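Local coordinates for protein adenosine deaminase (Burkholderia ambifaria, PDB 4GXW) that binds zinc and probably removes the amino group of a purine by hydrolysis, with adenine deaminase the likely activity, at residues K31-C36 and Y99-D104; R142-A145 and G149-A152; P298-D301 and K307-P310. All blocks are in the same frame, centred on the assembly; numbering follows the deposited sequence.

Interaction 1. Residues K31-C36 and Y99-D104; sequences KVELHC and YEYLED. With ZN (zinc ion), chain C.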
loop_
_atom_site.group_PDB
_atom_site.type_symbol
_atom_site.label_atom_id
_atom_site.label_comp_id
_atom_site.label_asym_id
_atom_site.label_seq_id
_atom_site.Cartn_x
_atom_site.Cartn_y
_atom_site.Cartn_z
ATOM N N LYS A 31 -4.691 -10.677 7.612
ATOM C CA LYS A 31 -4.169 -9.914 6.493
ATOM C C LYS A 31 -2.718 -9.527 6.646
ATOM O O LYS A 31 -2.216 -9.331 7.763
ATOM C CB LYS A 31 -4.951 -8.600 6.343
ATOM C CG LYS A 31 -6.457 -8.742 6.134
ATOM C CD LYS A 31 -7.153 -7.387 6.271
ATOM C CE LYS A 31 -8.674 -7.511 6.309
ATOM N NZ LYS A 31 -9.227 -8.103 7.580
ATOM N N VAL A 32 -2.020 -9.439 5.520
ATOM C CA VAL A 32 -0.825 -8.610 5.458
ATOM C C VAL A 32 -1.184 -7.382 4.634
ATOM O O VAL A 32 -2.113 -7.409 3.816
ATOM C CB VAL A 32 0.395 -9.322 4.836
ATOM C CG1 VAL A 32 0.689 -10.619 5.573
ATOM C CG2 VAL A 32 0.177 -9.584 3.359
ATOM N N GLU A 33 -0.460 -6.297 4.869
ATOM C CA GLU A 33 -0.548 -5.111 4.012
ATOM C C GLU A 33 0.854 -4.833 3.474
ATOM O O GLU A 33 1.815 -4.732 4.249
ATOM C CB GLU A 33 -1.095 -3.883 4.743
ATOM C CG GLU A 33 -1.194 -2.658 3.831
ATOM C CD GLU A 33 -2.269 -1.681 4.243
ATOM O OE1 GLU A 33 -2.220 -1.173 5.392
ATOM O OE2 GLU A 33 -3.172 -1.417 3.413
ATOM N N LEU A 34 0.955 -4.734 2.148
ATOM C CA LEU A 34 2.239 -4.567 1.471
ATOM C C LEU A 34 2.344 -3.257 0.704
ATOM O O LEU A 34 3.385 -2.966 0.127
ATOM C CB LEU A 34 2.487 -5.722 0.495
ATOM C CG LEU A 34 2.524 -7.134 1.067
ATOM C CD1 LEU A 34 2.772 -8.144 -0.041
ATOM C CD2 LEU A 34 3.597 -7.236 2.144
ATOM N N HIS A 35 1.268 -2.472 0.681
ATOM C CA HIS A 35 1.237 -1.229 -0.091
ATOM C C HIS A 35 0.464 -0.169 0.673
ATOM O O HIS A 35 -0.766 -0.079 0.578
ATOM C CB HIS A 35 0.625 -1.464 -1.484
ATOM C CG HIS A 35 0.752 -0.296 -2.423
ATOM N ND1 HIS A 35 0.801 -0.457 -3.793
ATOM C CD2 HIS A 35 0.817 1.041 -2.202
ATOM C CE1 HIS A 35 0.911 0.730 -4.370
ATOM N NE2 HIS A 35 0.934 1.659 -3.425
ATOM N N CYS A 36 1.196 0.620 1.449
ATOM C CA CYS A 36 0.607 1.681 2.253
ATOM C C CYS A 36 1.643 2.756 2.498
ATOM O O CYS A 36 2.744 2.468 2.967
ATOM C CB CYS A 36 0.129 1.135 3.597
ATOM S SG CYS A 36 -0.737 2.379 4.565
ATOM N N TYR A 99 3.052 4.673 14.667
ATOM C CA TYR A 99 2.367 3.936 15.720
ATOM C C TYR A 99 0.862 3.933 15.469
ATOM O O TYR A 99 0.209 2.890 15.601
ATOM C CB TYR A 99 2.692 4.562 17.076
ATOM C CG TYR A 99 2.023 3.919 18.268
ATOM C CD1 TYR A 99 2.531 2.760 18.837
ATOM C CD2 TYR A 99 0.891 4.492 18.843
ATOM C CE1 TYR A 99 1.931 2.190 19.943
ATOM C CE2 TYR A 99 0.282 3.921 19.955
ATOM C CZ TYR A 99 0.807 2.770 20.497
ATOM O OH TYR A 99 0.205 2.195 21.602
ATOM N N GLU A 100 0.310 5.087 15.093
ATOM C CA GLU A 100 -1.136 5.184 14.874
ATOM C C GLU A 100 -1.598 4.419 13.636
ATOM O O GLU A 100 -2.671 3.818 13.645
ATOM C CB GLU A 100 -1.593 6.650 14.835
ATOM C CG GLU A 100 -1.418 7.334 16.180
ATOM C CD GLU A 100 -1.932 8.757 16.240
ATOM O OE1 GLU A 100 -2.395 9.292 15.209
ATOM O OE2 GLU A 100 -1.873 9.351 17.347
ATOM N N TYR A 101 -0.795 4.433 12.579
ATOM C CA TYR A 101 -1.098 3.632 11.396
ATOM C C TYR A 101 -1.140 2.151 11.771
ATOM O O TYR A 101 -2.104 1.446 11.451
ATOM C CB TYR A 101 -0.096 3.879 10.254
ATOM C CG TYR A 101 -0.059 2.724 9.279
ATOM C CD1 TYR A 101 -1.200 2.336 8.579
ATOM C CD2 TYR A 101 1.100 1.983 9.101
ATOM C CE1 TYR A 101 -1.175 1.246 7.713
ATOM C CE2 TYR A 101 1.138 0.898 8.240
ATOM C CZ TYR A 101 0.003 0.534 7.550
ATOM O OH TYR A 101 0.058 -0.546 6.691
ATOM N N LEU A 102 -0.116 1.683 12.476
ATOM C CA LEU A 102 -0.033 0.273 12.819
ATOM C C LEU A 102 -1.158 -0.141 13.771
ATOM O O LEU A 102 -1.689 -1.251 13.659
ATOM C CB LEU A 102 1.356 -0.096 13.361
ATOM C CG LEU A 102 2.472 0.019 12.319
ATOM C CD1 LEU A 102 3.849 -0.023 12.957
ATOM C CD2 LEU A 102 2.342 -1.061 11.249
ATOM N N GLU A 103 -1.543 0.749 14.684
ATOM C CA GLU A 103 -2.712 0.502 15.531
ATOM C C GLU A 103 -3.979 0.318 14.696
ATOM O O GLU A 103 -4.758 -0.608 14.914
ATOM C CB GLU A 103 -2.917 1.651 16.518
ATOM C CG GLU A 103 -4.135 1.447 17.402
ATOM C CD GLU A 103 -4.328 2.537 18.439
ATOM O OE1 GLU A 103 -3.746 3.636 18.290
ATOM O OE2 GLU A 103 -5.084 2.288 19.412
ATOM N N ASP A 104 -4.184 1.212 13.735
ATOM C CA ASP A 104 -5.362 1.135 12.875
ATOM C C ASP A 104 -5.357 -0.113 11.991
ATOM O O ASP A 104 -6.410 -0.730 11.787
ATOM C CB ASP A 104 -5.506 2.399 12.023
ATOM C CG ASP A 104 -5.860 3.632 12.850
ATOM O OD1 ASP A 104 -6.392 3.484 13.976
ATOM O OD2 ASP A 104 -5.621 4.761 12.363
HETATM ZN ZN ZN C . 1.300 3.783 -3.612
HETATM O O HOH W 1 0.227 4.465 -5.117
#
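At the start of the TIM barrel of this amidohydrolase, the first strand leads into the zinc site, and Glu33 and Cys36 there meet Tyr101 of helix 91-106. The segment 31-36 runs from strand 31-33 into the zinc-binding loop. His35 carries the metal, with NE2 2.2 Å from the zinc ion. His37, His216 and Asp301 complete the protein ligands, and a water also binds. The CB of His35 leaves the backbone away from the helix segment, while those of Glu33 and Cys36 leave toward it.

Tyr101 does the reaching for the helix. Its CG lies anti to the backbone N (chi1 158°), and the side chain spans backbones whose nearest CA atoms, those of Cys36 and Tyr101, are 9.5 Å apart. The phenol then donates a hydrogen bond from Tyr101 OH to Glu33 OE1, at 2.7 Å. OE1 sits at the ring edge, near the ring plane. The hydroxyl meets it on the anti side of the carboxylate, 28° out of the carboxylate plane. The other oxygen, OE2, is bonded to Thr300 OG1. Both carboxylate oxygens of this buried group therefore have partners, and two bonds from different parts of the fold limit its rotation.

The ring also packs on Ala41 and on Ala113 of strand 110-117. Cys36 approaches it obliquely in a sulfur-aromatic contact. Its SG is 4.0 Å from the centroid of the Tyr101 ring, 37° off the ring normal. The sulfur stands nearest one ring carbon: Cys36 SG is 3.4 Å from Tyr101 CE1.

Interaction 2. Residues R142-A145 and G149-A152; sequences RDAA and GIGA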
loop_
_atom_site.group_PDB
_atom_site.type_symbol
_atom_site.label_atom_id
_atom_site.label_comp_id
_atom_site.label_asym_id
_atom_site.label_seq_id
_atom_site.Cartn_x
_atom_site.Cartn_y
_atom_site.Cartn_z
ATOM N N ARG A 142 8.200 -0.668 16.985
ATOM C CA ARG A 142 8.438 -1.554 18.120
ATOM C C ARG A 142 7.354 -1.391 19.180
ATOM O O ARG A 142 6.884 -2.381 19.751
ATOM C CB ARG A 142 9.841 -1.325 18.686
ATOM C CG ARG A 142 10.925 -1.848 17.760
ATOM C CD ARG A 142 12.336 -1.489 18.197
ATOM N NE ARG A 142 13.310 -1.922 17.198
ATOM C CZ ARG A 142 14.589 -1.566 17.191
ATOM N NH1 ARG A 142 15.071 -0.773 18.144
ATOM N NH2 ARG A 142 15.382 -2.003 16.223
ATOM N N ASP A 143 6.915 -0.153 19.401
ATOM C CA ASP A 143 5.812 0.112 20.327
ATOM C C ASP A 143 4.506 -0.541 19.864
ATOM O O ASP A 143 3.752 -1.075 20.675
ATOM C CB ASP A 143 5.571 1.618 20.517
ATOM C CG ASP A 143 6.677 2.307 21.293
ATOM O OD1 ASP A 143 7.515 1.618 21.910
ATOM O OD2 ASP A 143 6.689 3.557 21.295
ATOM N N ALA A 144 4.244 -0.503 18.558
ATOM C CA ALA A 144 3.018 -1.098 18.019
ATOM C C ALA A 144 3.060 -2.623 18.092
ATOM O O ALA A 144 2.026 -3.264 18.323
ATOM C CB ALA A 144 2.776 -0.640 16.588
ATOM N N ALA A 145 4.234 -3.214 17.876
ATOM C CA ALA A 145 4.366 -4.661 18.040
ATOM C C ALA A 145 4.066 -5.050 19.486
ATOM O O ALA A 145 3.347 -6.019 19.744
ATOM C CB ALA A 145 5.749 -5.130 17.632
ATOM N N GLY A 149 0.587 -6.318 18.820
ATOM C CA GLY A 149 1.043 -7.600 18.307
ATOM C C GLY A 149 1.249 -7.636 16.804
ATOM O O GLY A 149 1.448 -8.708 16.226
ATOM N N ILE A 150 1.217 -6.471 16.159
ATOM C CA ILE A 150 1.382 -6.403 14.713
ATOM C C ILE A 150 2.858 -6.289 14.347
ATOM O O ILE A 150 3.586 -5.484 14.940
ATOM C CB ILE A 150 0.582 -5.217 14.106
ATOM C CG1 ILE A 150 0.722 -5.168 12.585
ATOM C CG2 ILE A 150 0.985 -3.868 14.738
ATOM C CD1 ILE A 150 -0.192 -4.126 11.933
ATOM N N GLY A 151 3.301 -7.107 13.397
ATOM C CA GLY A 151 4.665 -7.019 12.892
ATOM C C GLY A 151 4.737 -6.033 11.745
ATOM O O GLY A 151 3.728 -5.748 11.089
ATOM N N ALA A 152 5.924 -5.494 11.479
ATOM C CA ALA A 152 6.037 -4.483 10.430
ATOM C C ALA A 152 7.430 -4.396 9.835
ATOM O O ALA A 152 8.420 -4.753 10.487
ATOM C CB ALA A 152 5.606 -3.107 10.960
#
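Ala145, Ile150 and Gly149 account for most of this contact, which is the turn from helix 130-148 into strand 151-159. Ala145 buries the most. Its carbonyl takes a hydrogen bond from Gly149, with Gly149 N 2.9 Å from Ala145 O. The bond is bent, with an N-H...O angle of 130°. The donor stands above the carbonyl plane, 44° out of it. The same NH makes a weak bond one residue earlier, with Gly149 N 3.4 Å from Ala144 O. One donor is thus divided between two successive carbonyls as the helix ends. Gly149 is the first residue to leave helical angles, and its phi is positive. That backbone turn redirects the chain from the helix toward the strand.

Ile150 then brings the chain back beside the helix. Its carbonyl faces Ala145, and a CA-H...O contact joins Ala145 CA to Ile150 O at 3.3 Å. The methyl of Ala145 lies close to the same oxygen, with Ala145 CB 3.5 Å from Ile150 O. The side chain of Ile150 divides its two branches. CG1 is anti to the backbone N (chi1 -178°) and carries the end of the side chain away from the helix segment. CG2 is the branch that touches it. This methyl lies 3.8 Å from Ala144 O and also meets the Ala144 methyl, in loose apolar contact.

In the fold the turn lies at the end of a helix that feeds the third strand of the parallel barrel sheet. Gly151 is bonded through its backbone to Arg111 and Ala113 of strand 110-117. Helix 91-106 lies alongside, with Leu102 against Ala144 and Ala152, and Ala105 against Ile150.

Interaction 3. Residues P298-D301 and K307-P310; sequences PNTD and KVNP. With ZN (zinc ion), chain C.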
loop_
_atom_site.group_PDB
_atom_site.type_symbol
_atom_site.label_atom_id
_atom_site.label_comp_id
_atom_site.label_asym_id
_atom_site.label_seq_id
_atom_site.Cartn_x
_atom_site.Cartn_y
_atom_site.Cartn_z
ATOM N N PRO A 298 -4.594 -7.167 -2.568
ATOM C CA PRO A 298 -5.224 -5.850 -2.406
ATOM C C PRO A 298 -4.746 -5.101 -1.160
ATOM O O PRO A 298 -4.439 -5.729 -0.140
ATOM C CB PRO A 298 -6.702 -6.197 -2.273
ATOM C CG PRO A 298 -6.678 -7.524 -1.576
ATOM C CD PRO A 298 -5.490 -8.256 -2.141
ATOM N N ASN A 299 -4.705 -3.769 -1.257
ATOM C CA ASN A 299 -4.144 -2.915 -0.226
ATOM C C ASN A 299 -4.858 -1.569 -0.223
ATOM O O ASN A 299 -5.583 -1.256 -1.168
ATOM C CB ASN A 299 -2.657 -2.692 -0.501
ATOM C CG ASN A 299 -1.838 -3.934 -0.288
ATOM O OD1 ASN A 299 -1.400 -4.192 0.820
ATOM N ND2 ASN A 299 -1.620 -4.713 -1.352
ATOM N N THR A 300 -4.611 -0.761 0.814
ATOM C CA THR A 300 -5.271 0.538 0.978
ATOM C C THR A 300 -4.549 1.726 0.334
ATOM O O THR A 300 -5.205 2.705 -0.032
ATOM C CB THR A 300 -5.565 0.875 2.470
ATOM O OG1 THR A 300 -4.337 0.955 3.207
ATOM C CG2 THR A 300 -6.489 -0.168 3.113
ATOM N N ASP A 301 -3.215 1.656 0.227
ATOM C CA ASP A 301 -2.361 2.725 -0.360
ATOM C C ASP A 301 -2.291 3.975 0.525
ATOM O O ASP A 301 -1.246 4.268 1.112
ATOM C CB ASP A 301 -2.805 3.067 -1.798
ATOM C CG ASP A 301 -1.678 3.632 -2.704
ATOM O OD1 ASP A 301 -0.469 3.721 -2.361
ATOM O OD2 ASP A 301 -2.028 3.976 -3.853
ATOM N N LYS A 307 -10.108 7.136 2.308
ATOM C CA LYS A 307 -11.245 6.697 3.124
ATOM C C LYS A 307 -11.519 5.208 2.946
ATOM O O LYS A 307 -12.664 4.793 2.724
ATOM C CB LYS A 307 -12.511 7.500 2.805
ATOM C CG LYS A 307 -12.385 8.999 3.037
ATOM C CD LYS A 307 -13.687 9.714 2.674
ATOM C CE LYS A 307 -13.561 11.223 2.819
ATOM N NZ LYS A 307 -14.763 11.955 2.325
ATOM N N VAL A 308 -10.470 4.402 3.049
ATOM C CA VAL A 308 -10.597 2.956 2.934
ATOM C C VAL A 308 -9.697 2.264 3.957
ATOM O O VAL A 308 -8.499 2.534 4.022
ATOM C CB VAL A 308 -10.310 2.481 1.471
ATOM C CG1 VAL A 308 -8.874 2.812 1.035
ATOM C CG2 VAL A 308 -10.616 0.996 1.290
ATOM N N ASN A 309 -10.280 1.400 4.781
ATOM C CA ASN A 309 -9.491 0.608 5.728
ATOM C C ASN A 309 -9.225 -0.792 5.130
ATOM O O ASN A 309 -9.799 -1.128 4.082
ATOM C CB ASN A 309 -10.165 0.589 7.113
ATOM C CG ASN A 309 -11.482 -0.157 7.121
ATOM O OD1 ASN A 309 -11.584 -1.265 6.591
ATOM N ND2 ASN A 309 -12.505 0.442 7.741
ATOM N N PRO A 310 -8.354 -1.611 5.765
ATOM C CA PRO A 310 -8.022 -2.907 5.163
ATOM C C PRO A 310 -9.251 -3.804 4.952
ATOM O O PRO A 310 -9.335 -4.455 3.909
ATOM C CB PRO A 310 -7.049 -3.521 6.174
ATOM C CG PRO A 310 -6.342 -2.314 6.759
ATOM C CD PRO A 310 -7.435 -1.272 6.871
HETATM ZN ZN ZN C . 1.300 3.783 -3.612
HETATM O O HOH W 1 0.227 4.465 -5.117
#
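Thr300 places its methyl against the backbone that runs from Val308 to Pro310. Thr300 CG2 lies 3.5 Å from Val308 O and equally near the carbonyl carbon of Asn309. It also approaches the proline ring, with Thr300 CG2 4.0 Å from Pro310 CD. The CG1 methyl of Val308 comes in from the other segment, 4.1 Å from Thr300 CB. No hydrogen bond crosses between the segments, so the contact rests on packing.

The torsions sort the two branches of Thr300. CG2 is anti to the carbonyl carbon and meets the 307-310 segment, while OG1 (chi1 62°) bonds to Glu33 OE2. The segment 298-301 follows strand 295-298 of the TIM barrel, in the loop that carries Asp301, one of the four protein ligands of the zinc. Asp301 turns its carboxylate away from the contact. Asp301 OD1 binds the zinc ion at 2.2 Å, and OD2 accepts a 2.6 Å hydrogen bond from the metal-bound water.

Further out, backbone bonds tie Asp301 to His35 and His37. Asn309 is the N-cap of helix 310-319, and Ala313 of that helix packs against both Thr300 and Val308.

How the interactions relate
Interaction 1 is buried and interaction 3 partly buried; both lie by the zinc ion. Interaction 2 lies farther out and is partly open to solvent. Interactions 1 and 3 share the metal, its water and the Glu33-Thr300 bond. Asn299 OD1 also takes the Leu34 NH. Interactions 1 and 2 reach the same parallel sheet, and helix 91-106 of interaction 1 packs against the segments of interaction 2, with Tyr99 on Asp143. Interactions 2 and 3 do not touch; their nearest atoms are about 8 Å apart. The chemistry differs likewise. Interaction 1 rests on a buried hydrogen bond and a sulfur-aromatic contact, interaction 2 on backbone bonds at a helix end, and interaction 3 on methyl packing.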